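Axin interactor, dorsalization associated protein (Danio rerio, PDB 2QZQ) acts as a ventralizing factor in the embryo, binding axin and disrupting its homodimerization so that axin-mediated JNK activation is inhibited. Local coordinates at residues Ser9-Thr14 against Gln148-Lys152; Leu48-Thr54 against Val69-Arg75. All coordinates share one frame; numbering follows the deposited sequence.

Contact 1: residues Ser9-Thr14 against Gln148-Lys152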
loop_
_atom_site.group_PDB
_atom_site.type_symbol
_atom_site.label_atom_id
_atom_site.label_comp_id
_atom_site.label_asym_id
_atom_site.label_seq_id
_atom_site.Cartn_x
_atom_site.Cartn_y
_atom_site.Cartn_z
ATOM N N SER A 9 -3.150 12.437 -18.318
ATOM C CA SER A 9 -3.328 13.681 -17.582
ATOM C C SER A 9 -4.555 14.460 -18.080
ATOM O O SER A 9 -4.918 14.389 -19.256
ATOM C CB SER A 9 -2.057 14.526 -17.623
ATOM O OG SER A 9 -1.766 14.934 -18.942
ATOM N N GLU A 10 -5.228 15.136 -17.152
ATOM C CA GLU A 10 -6.372 15.980 -17.465
ATOM C C GLU A 10 -6.045 17.395 -16.982
ATOM O O GLU A 10 -5.516 17.581 -15.874
ATOM C CB GLU A 10 -7.670 15.445 -16.842
ATOM C CG GLU A 10 -8.239 14.261 -17.622
ATOM C CD GLU A 10 -9.415 13.582 -16.946
ATOM O OE1 GLU A 10 -10.141 14.265 -16.188
ATOM O OE2 GLU A 10 -9.629 12.357 -17.190
ATOM N N PRO A 11 -6.290 18.396 -17.840
ATOM C CA PRO A 11 -5.978 19.764 -17.414
ATOM C C PRO A 11 -6.618 20.136 -16.072
ATOM O O PRO A 11 -7.801 19.862 -15.838
ATOM C CB PRO A 11 -6.521 20.625 -18.572
ATOM C CG PRO A 11 -6.439 19.684 -19.792
ATOM C CD PRO A 11 -6.803 18.334 -19.234
ATOM N N GLY A 12 -5.818 20.759 -15.206
ATOM C CA GLY A 12 -6.282 21.253 -13.902
ATOM C C GLY A 12 -6.484 20.191 -12.831
ATOM O O GLY A 12 -6.969 20.489 -11.729
HETATM N N MSE A 13 -6.112 18.954 -13.153
HETATM C CA MSE A 13 -6.288 17.816 -12.237
HETATM C C MSE A 13 -4.931 17.200 -11.890
HETATM O O MSE A 13 -3.918 17.463 -12.546
HETATM C CB MSE A 13 -7.214 16.744 -12.839
HETATM C CG MSE A 13 -8.528 17.228 -13.387
HETATM SE SE MSE A 13 -9.831 17.756 -12.060
HETATM C CE MSE A 13 -11.216 18.644 -13.268
ATOM N N THR A 14 -4.918 16.366 -10.858
ATOM C CA THR A 14 -3.653 15.892 -10.283
ATOM C C THR A 14 -3.644 14.364 -10.204
ATOM O O THR A 14 -4.636 13.765 -9.823
ATOM C CB THR A 14 -3.440 16.459 -8.860
ATOM O OG1 THR A 14 -3.701 17.880 -8.855
ATOM C CG2 THR A 14 -2.018 16.182 -8.395
ATOM N N GLN A 148 5.780 10.001 -2.255
ATOM C CA GLN A 148 4.633 10.506 -3.016
ATOM C C GLN A 148 5.088 11.557 -4.031
ATOM O O GLN A 148 5.880 12.445 -3.702
ATOM C CB GLN A 148 3.564 11.143 -2.108
ATOM C CG GLN A 148 3.286 10.402 -0.813
ATOM C CD GLN A 148 1.991 10.839 -0.174
ATOM O OE1 GLN A 148 0.977 11.020 -0.856
ATOM N NE2 GLN A 148 2.008 11.012 1.149
ATOM N N THR A 149 4.602 11.422 -5.259
ATOM C CA THR A 149 4.839 12.408 -6.309
ATOM C C THR A 149 3.495 12.793 -6.875
ATOM O O THR A 149 2.704 11.935 -7.308
ATOM C CB THR A 149 5.706 11.877 -7.471
ATOM O OG1 THR A 149 6.876 11.243 -6.955
ATOM C CG2 THR A 149 6.116 13.034 -8.406
ATOM N N LEU A 150 3.257 14.104 -6.900
ATOM C CA LEU A 150 2.025 14.645 -7.426
ATOM C C LEU A 150 2.302 15.258 -8.800
ATOM O O LEU A 150 3.215 16.077 -8.960
ATOM C CB LEU A 150 1.402 15.630 -6.428
ATOM C CG LEU A 150 0.670 15.011 -5.217
ATOM C CD1 LEU A 150 1.619 14.412 -4.189
ATOM C CD2 LEU A 150 -0.238 16.042 -4.555
ATOM N N HIS A 151 1.556 14.789 -9.790
ATOM C CA HIS A 151 1.768 15.167 -11.180
ATOM C C HIS A 151 0.741 16.189 -11.631
ATOM O O HIS A 151 -0.469 15.909 -11.675
ATOM C CB HIS A 151 1.746 13.943 -12.107
ATOM C CG HIS A 151 2.803 12.935 -11.789
ATOM N ND1 HIS A 151 4.151 13.205 -11.892
ATOM C CD2 HIS A 151 2.707 11.651 -11.363
ATOM C CE1 HIS A 151 4.840 12.130 -11.547
ATOM N NE2 HIS A 151 3.986 11.175 -11.216
ATOM N N LYS A 152 1.279 17.379 -11.901
ATOM C CA LYS A 152 0.603 18.572 -12.442
ATOM C C LYS A 152 -0.502 19.131 -11.568
ATOM O O LYS A 152 -0.219 19.712 -10.491
ATOM C CB LYS A 152 0.227 18.374 -13.929
ATOM C CG LYS A 152 -1.021 19.069 -14.384
ATOM C CD LYS A 152 -1.188 18.874 -15.868
ATOM C CE LYS A 152 -2.312 17.901 -16.199
ATOM N NZ LYS A 152 -2.624 17.962 -17.664
#

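Contact 2: residues Leu48-Thr54 against Val69-Arg75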
loop_
_atom_site.group_PDB
_atom_site.type_symbol
_atom_site.label_atom_id
_atom_site.label_comp_id
_atom_site.label_asym_id
_atom_site.label_seq_id
_atom_site.Cartn_x
_atom_site.Cartn_y
_atom_site.Cartn_z
ATOM N N LEU A 48 -13.035 2.041 -5.011
ATOM C CA LEU A 48 -13.326 3.182 -5.867
ATOM C C LEU A 48 -12.566 3.035 -7.183
ATOM O O LEU A 48 -12.887 3.693 -8.173
ATOM C CB LEU A 48 -12.903 4.477 -5.167
ATOM C CG LEU A 48 -13.772 4.997 -4.015
ATOM C CD1 LEU A 48 -12.936 5.945 -3.172
ATOM C CD2 LEU A 48 -15.018 5.711 -4.547
ATOM N N ASN A 49 -11.553 2.167 -7.161
ATOM C CA ASN A 49 -10.601 1.956 -8.244
ATOM C C ASN A 49 -10.337 0.451 -8.391
ATOM O O ASN A 49 -10.626 -0.324 -7.452
ATOM C CB ASN A 49 -9.235 2.576 -7.908
ATOM C CG ASN A 49 -9.221 4.094 -7.933
ATOM O OD1 ASN A 49 -10.231 4.761 -8.205
ATOM N ND2 ASN A 49 -8.055 4.651 -7.648
ATOM N N PRO A 50 -9.758 0.035 -9.544
ATOM C CA PRO A 50 -9.241 -1.336 -9.662
ATOM C C PRO A 50 -8.083 -1.560 -8.699
ATOM O O PRO A 50 -7.237 -0.673 -8.519
ATOM C CB PRO A 50 -8.745 -1.423 -11.110
ATOM C CG PRO A 50 -8.620 -0.010 -11.572
ATOM C CD PRO A 50 -9.619 0.789 -10.804
ATOM N N VAL A 51 -8.076 -2.745 -8.103
ATOM C CA VAL A 51 -7.071 -3.173 -7.144
ATOM C C VAL A 51 -5.827 -3.486 -7.955
ATOM O O VAL A 51 -5.947 -3.988 -9.077
ATOM C CB VAL A 51 -7.609 -4.395 -6.346
ATOM C CG1 VAL A 51 -6.624 -4.858 -5.319
ATOM C CG2 VAL A 51 -8.921 -4.014 -5.641
ATOM N N GLN A 52 -4.650 -3.160 -7.428
ATOM C CA GLN A 52 -3.388 -3.417 -8.104
ATOM C C GLN A 52 -2.386 -4.172 -7.222
ATOM O O GLN A 52 -2.148 -3.775 -6.076
ATOM C CB GLN A 52 -2.731 -2.116 -8.534
ATOM C CG GLN A 52 -3.543 -1.222 -9.487
ATOM C CD GLN A 52 -2.825 0.070 -9.738
ATOM O OE1 GLN A 52 -1.883 0.115 -10.527
ATOM N NE2 GLN A 52 -3.233 1.133 -9.038
ATOM N N ASP A 53 -1.789 -5.239 -7.765
ATOM C CA ASP A 53 -0.762 -6.009 -7.045
ATOM C C ASP A 53 0.625 -5.657 -7.526
ATOM O O ASP A 53 0.883 -5.663 -8.738
ATOM C CB ASP A 53 -0.964 -7.520 -7.241
ATOM C CG ASP A 53 -2.166 -8.060 -6.524
ATOM O OD1 ASP A 53 -2.816 -7.337 -5.718
ATOM O OD2 ASP A 53 -2.469 -9.256 -6.754
ATOM N N THR A 54 1.548 -5.383 -6.612
ATOM C CA THR A 54 2.936 -5.282 -7.040
ATOM C C THR A 54 3.377 -6.670 -7.529
ATOM O O THR A 54 2.754 -7.696 -7.171
ATOM C CB THR A 54 3.948 -4.801 -5.964
ATOM O OG1 THR A 54 4.179 -5.837 -4.996
ATOM C CG2 THR A 54 3.520 -3.460 -5.266
ATOM N N VAL A 69 9.197 0.209 -6.332
ATOM C CA VAL A 69 8.264 0.151 -7.436
ATOM C C VAL A 69 7.233 1.273 -7.332
ATOM O O VAL A 69 6.766 1.596 -6.233
ATOM C CB VAL A 69 7.582 -1.239 -7.515
ATOM C CG1 VAL A 69 6.615 -1.468 -6.332
ATOM C CG2 VAL A 69 6.884 -1.426 -8.863
ATOM N N ASP A 70 6.888 1.871 -8.477
ATOM C CA ASP A 70 5.867 2.924 -8.531
ATOM C C ASP A 70 4.484 2.338 -8.731
ATOM O O ASP A 70 4.280 1.466 -9.581
ATOM C CB ASP A 70 6.136 3.920 -9.668
ATOM C CG ASP A 70 7.369 4.760 -9.447
ATOM O OD1 ASP A 70 7.945 4.775 -8.322
ATOM O OD2 ASP A 70 7.763 5.430 -10.437
ATOM N N VAL A 71 3.533 2.804 -7.939
ATOM C CA VAL A 71 2.143 2.446 -8.129
ATOM C C VAL A 71 1.372 3.708 -8.540
ATOM O O VAL A 71 1.416 4.719 -7.841
ATOM C CB VAL A 71 1.528 1.790 -6.852
ATOM C CG1 VAL A 71 0.067 1.444 -7.059
ATOM C CG2 VAL A 71 2.337 0.529 -6.468
ATOM N N GLU A 72 0.650 3.613 -9.657
ATOM C CA GLU A 72 -0.138 4.722 -10.191
ATOM C C GLU A 72 -1.565 4.658 -9.695
ATOM O O GLU A 72 -2.303 3.709 -9.987
ATOM C CB GLU A 72 -0.086 4.738 -11.744
ATOM C CG GLU A 72 1.351 4.647 -12.324
ATOM C CD GLU A 72 2.213 5.893 -12.081
ATOM O OE1 GLU A 72 1.683 6.970 -11.702
ATOM O OE2 GLU A 72 3.438 5.799 -12.282
ATOM N N ILE A 73 -1.959 5.674 -8.929
ATOM C CA ILE A 73 -3.317 5.730 -8.379
ATOM C C ILE A 73 -4.311 6.069 -9.495
ATOM O O ILE A 73 -4.168 7.090 -10.180
ATOM C CB ILE A 73 -3.384 6.718 -7.179
ATOM C CG1 ILE A 73 -2.493 6.195 -6.051
ATOM C CG2 ILE A 73 -4.819 6.883 -6.653
ATOM C CD1 ILE A 73 -2.864 4.781 -5.584
ATOM N N GLN A 74 -5.303 5.198 -9.664
ATOM C CA GLN A 74 -6.154 5.164 -10.848
ATOM C C GLN A 74 -7.361 6.090 -10.768
ATOM O O GLN A 74 -8.467 5.741 -11.169
ATOM C CB GLN A 74 -6.587 3.723 -11.127
ATOM C CG GLN A 74 -5.407 2.824 -11.473
ATOM C CD GLN A 74 -4.770 3.204 -12.799
ATOM O OE1 GLN A 74 -5.447 3.212 -13.833
ATOM N NE2 GLN A 74 -3.482 3.503 -12.784
ATOM N N ARG A 75 -7.139 7.285 -10.240
ATOM C CA ARG A 75 -8.130 8.350 -10.350
ATOM C C ARG A 75 -7.456 9.679 -10.065
ATOM O O ARG A 75 -6.643 9.793 -9.143
ATOM C CB ARG A 75 -9.330 8.137 -9.412
ATOM C CG ARG A 75 -10.579 8.893 -9.873
ATOM C CD ARG A 75 -11.700 8.927 -8.810
ATOM N NE ARG A 75 -12.443 7.667 -8.765
ATOM C CZ ARG A 75 -13.609 7.488 -8.146
ATOM N NH1 ARG A 75 -14.201 8.491 -7.511
ATOM N NH2 ARG A 75 -14.191 6.293 -8.166
HETATM O O HOH W 1 0.495 1.293 -11.137
#

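Contact 1: residues Ser9-Thr14 against Gln148-Lys152
Two flat peptide groups carry the contact, one from each segment. The first joins His151 to Lys152. Thr14 CG2 lies over one face of it, with the methyl carbon 3.6 Å from His151 O. From the same side, but less steeply, the backbone CA of Thr14 points its hydrogen at that oxygen. This CA-H...O contact measures 3.5 Å from Thr14 CA to His151 O, with 148° at the hydrogen. The second flat group joins Glu10 to Pro11. The end of Lys152 lies over one of its faces, with Lys152 NZ 3.5 Å above Glu10 C. Lys152 CE comes closer to the carbonyl, 3.2 Å from Glu10 O. The lysine gets there by a bend near its end (chi3 107°). Ser9 adds its side chain beside the ammonium, with Ser9 OG 3.4 Å from Lys152 NZ. Glu10 O also closes a type II beta turn from Glu10 to Met13, taking a bond of 3.1 Å from Met13 N. Gly12 fills the turn position with positive phi. The methyl of Thr14 stands anti to the threonine's own backbone N, and besides the carbonyl Thr14 CG2 meets Leu150 CB at 4.0 Å. The hydroxyl branch of Thr14 goes elsewhere, to Glu78 OE2. The contact is a surface one, between the loop that leads into strand 15-24 and the end of strand 144-151, at the C terminus of the chain. Those two strands pair antiparallel, with backbone bonds between His151 and Leu15, and His151 NE2 bonds Thr17 OG1 on strand 15-24. The loop is also tied to residues 77-79, by a Glu10-Lys79 salt bridge and a Thr14-Leu77 backbone bond.

Contact 2: residues Leu48-Thr54 against Val69-Arg75
This contact bridges the two layers of the C2-type beta sandwich, where Gln52 reaches across to Glu72. Strand 52-53 pairs with strand 34-41 in one layer, and strand 64-72 with 15-24 in the other. The segments run nearly antiparallel and meet mostly through side chains. Gln52 is the main bridge. Its chain is extended beyond CG and brings NE2 to Glu72 O, a bond of 2.9 Å with 157° at the hydrogen. Gln74 NE2 reaches the same Glu72 O at 3.0 Å. The two donors come from opposite faces of the carbonyl plane, so the oxygen is gripped from both sides. The amide planes of Gln52 and Gln74 stand 76° apart. One water donates to Gln52 OE1 and accepts from Glu72 N; Gln52 OE1 also takes a bond from Leu4 N. A leucine in place of Gln52 would probably leave Glu72 O with one donor fewer, and both the water and Leu4 N without this acceptor. At the Thr54-Val69 end of the contact, Thr54 CG2 packs on Val69 CG1 at 3.8 Å. At the far end the Arg75 chain, bent at chi3, crosses Leu48 at about a right angle. Arg75 NH2 donates to Leu48 O at 2.9 Å, with that oxygen at the edge of the guanidinium but tilted somewhat from its plane, and the bond bent to 138° at the hydrogen.

From the N terminus, the chain first passes residues 9-14, the loop half of contact 1. It then runs through strands 15-24 and 34-41 to residues 48-54. A short excursion through strand 59-60 follows, and strand 64-72 brings in residues 69-75, closing contact 2 after 14 intervening residues. Contact 1 closes only when strand 144-151 ends, 133 residues after its loop. Contact 2 therefore nests within contact 1, and they do not cross. Contact 2 joins the two layers of the C-terminal C2 domain, whereas contact 1 sets the loop before strand 15-24 against the C-terminal end of strand 144-151, at the surface. Their nearest atoms are about 5 Å apart, without touching.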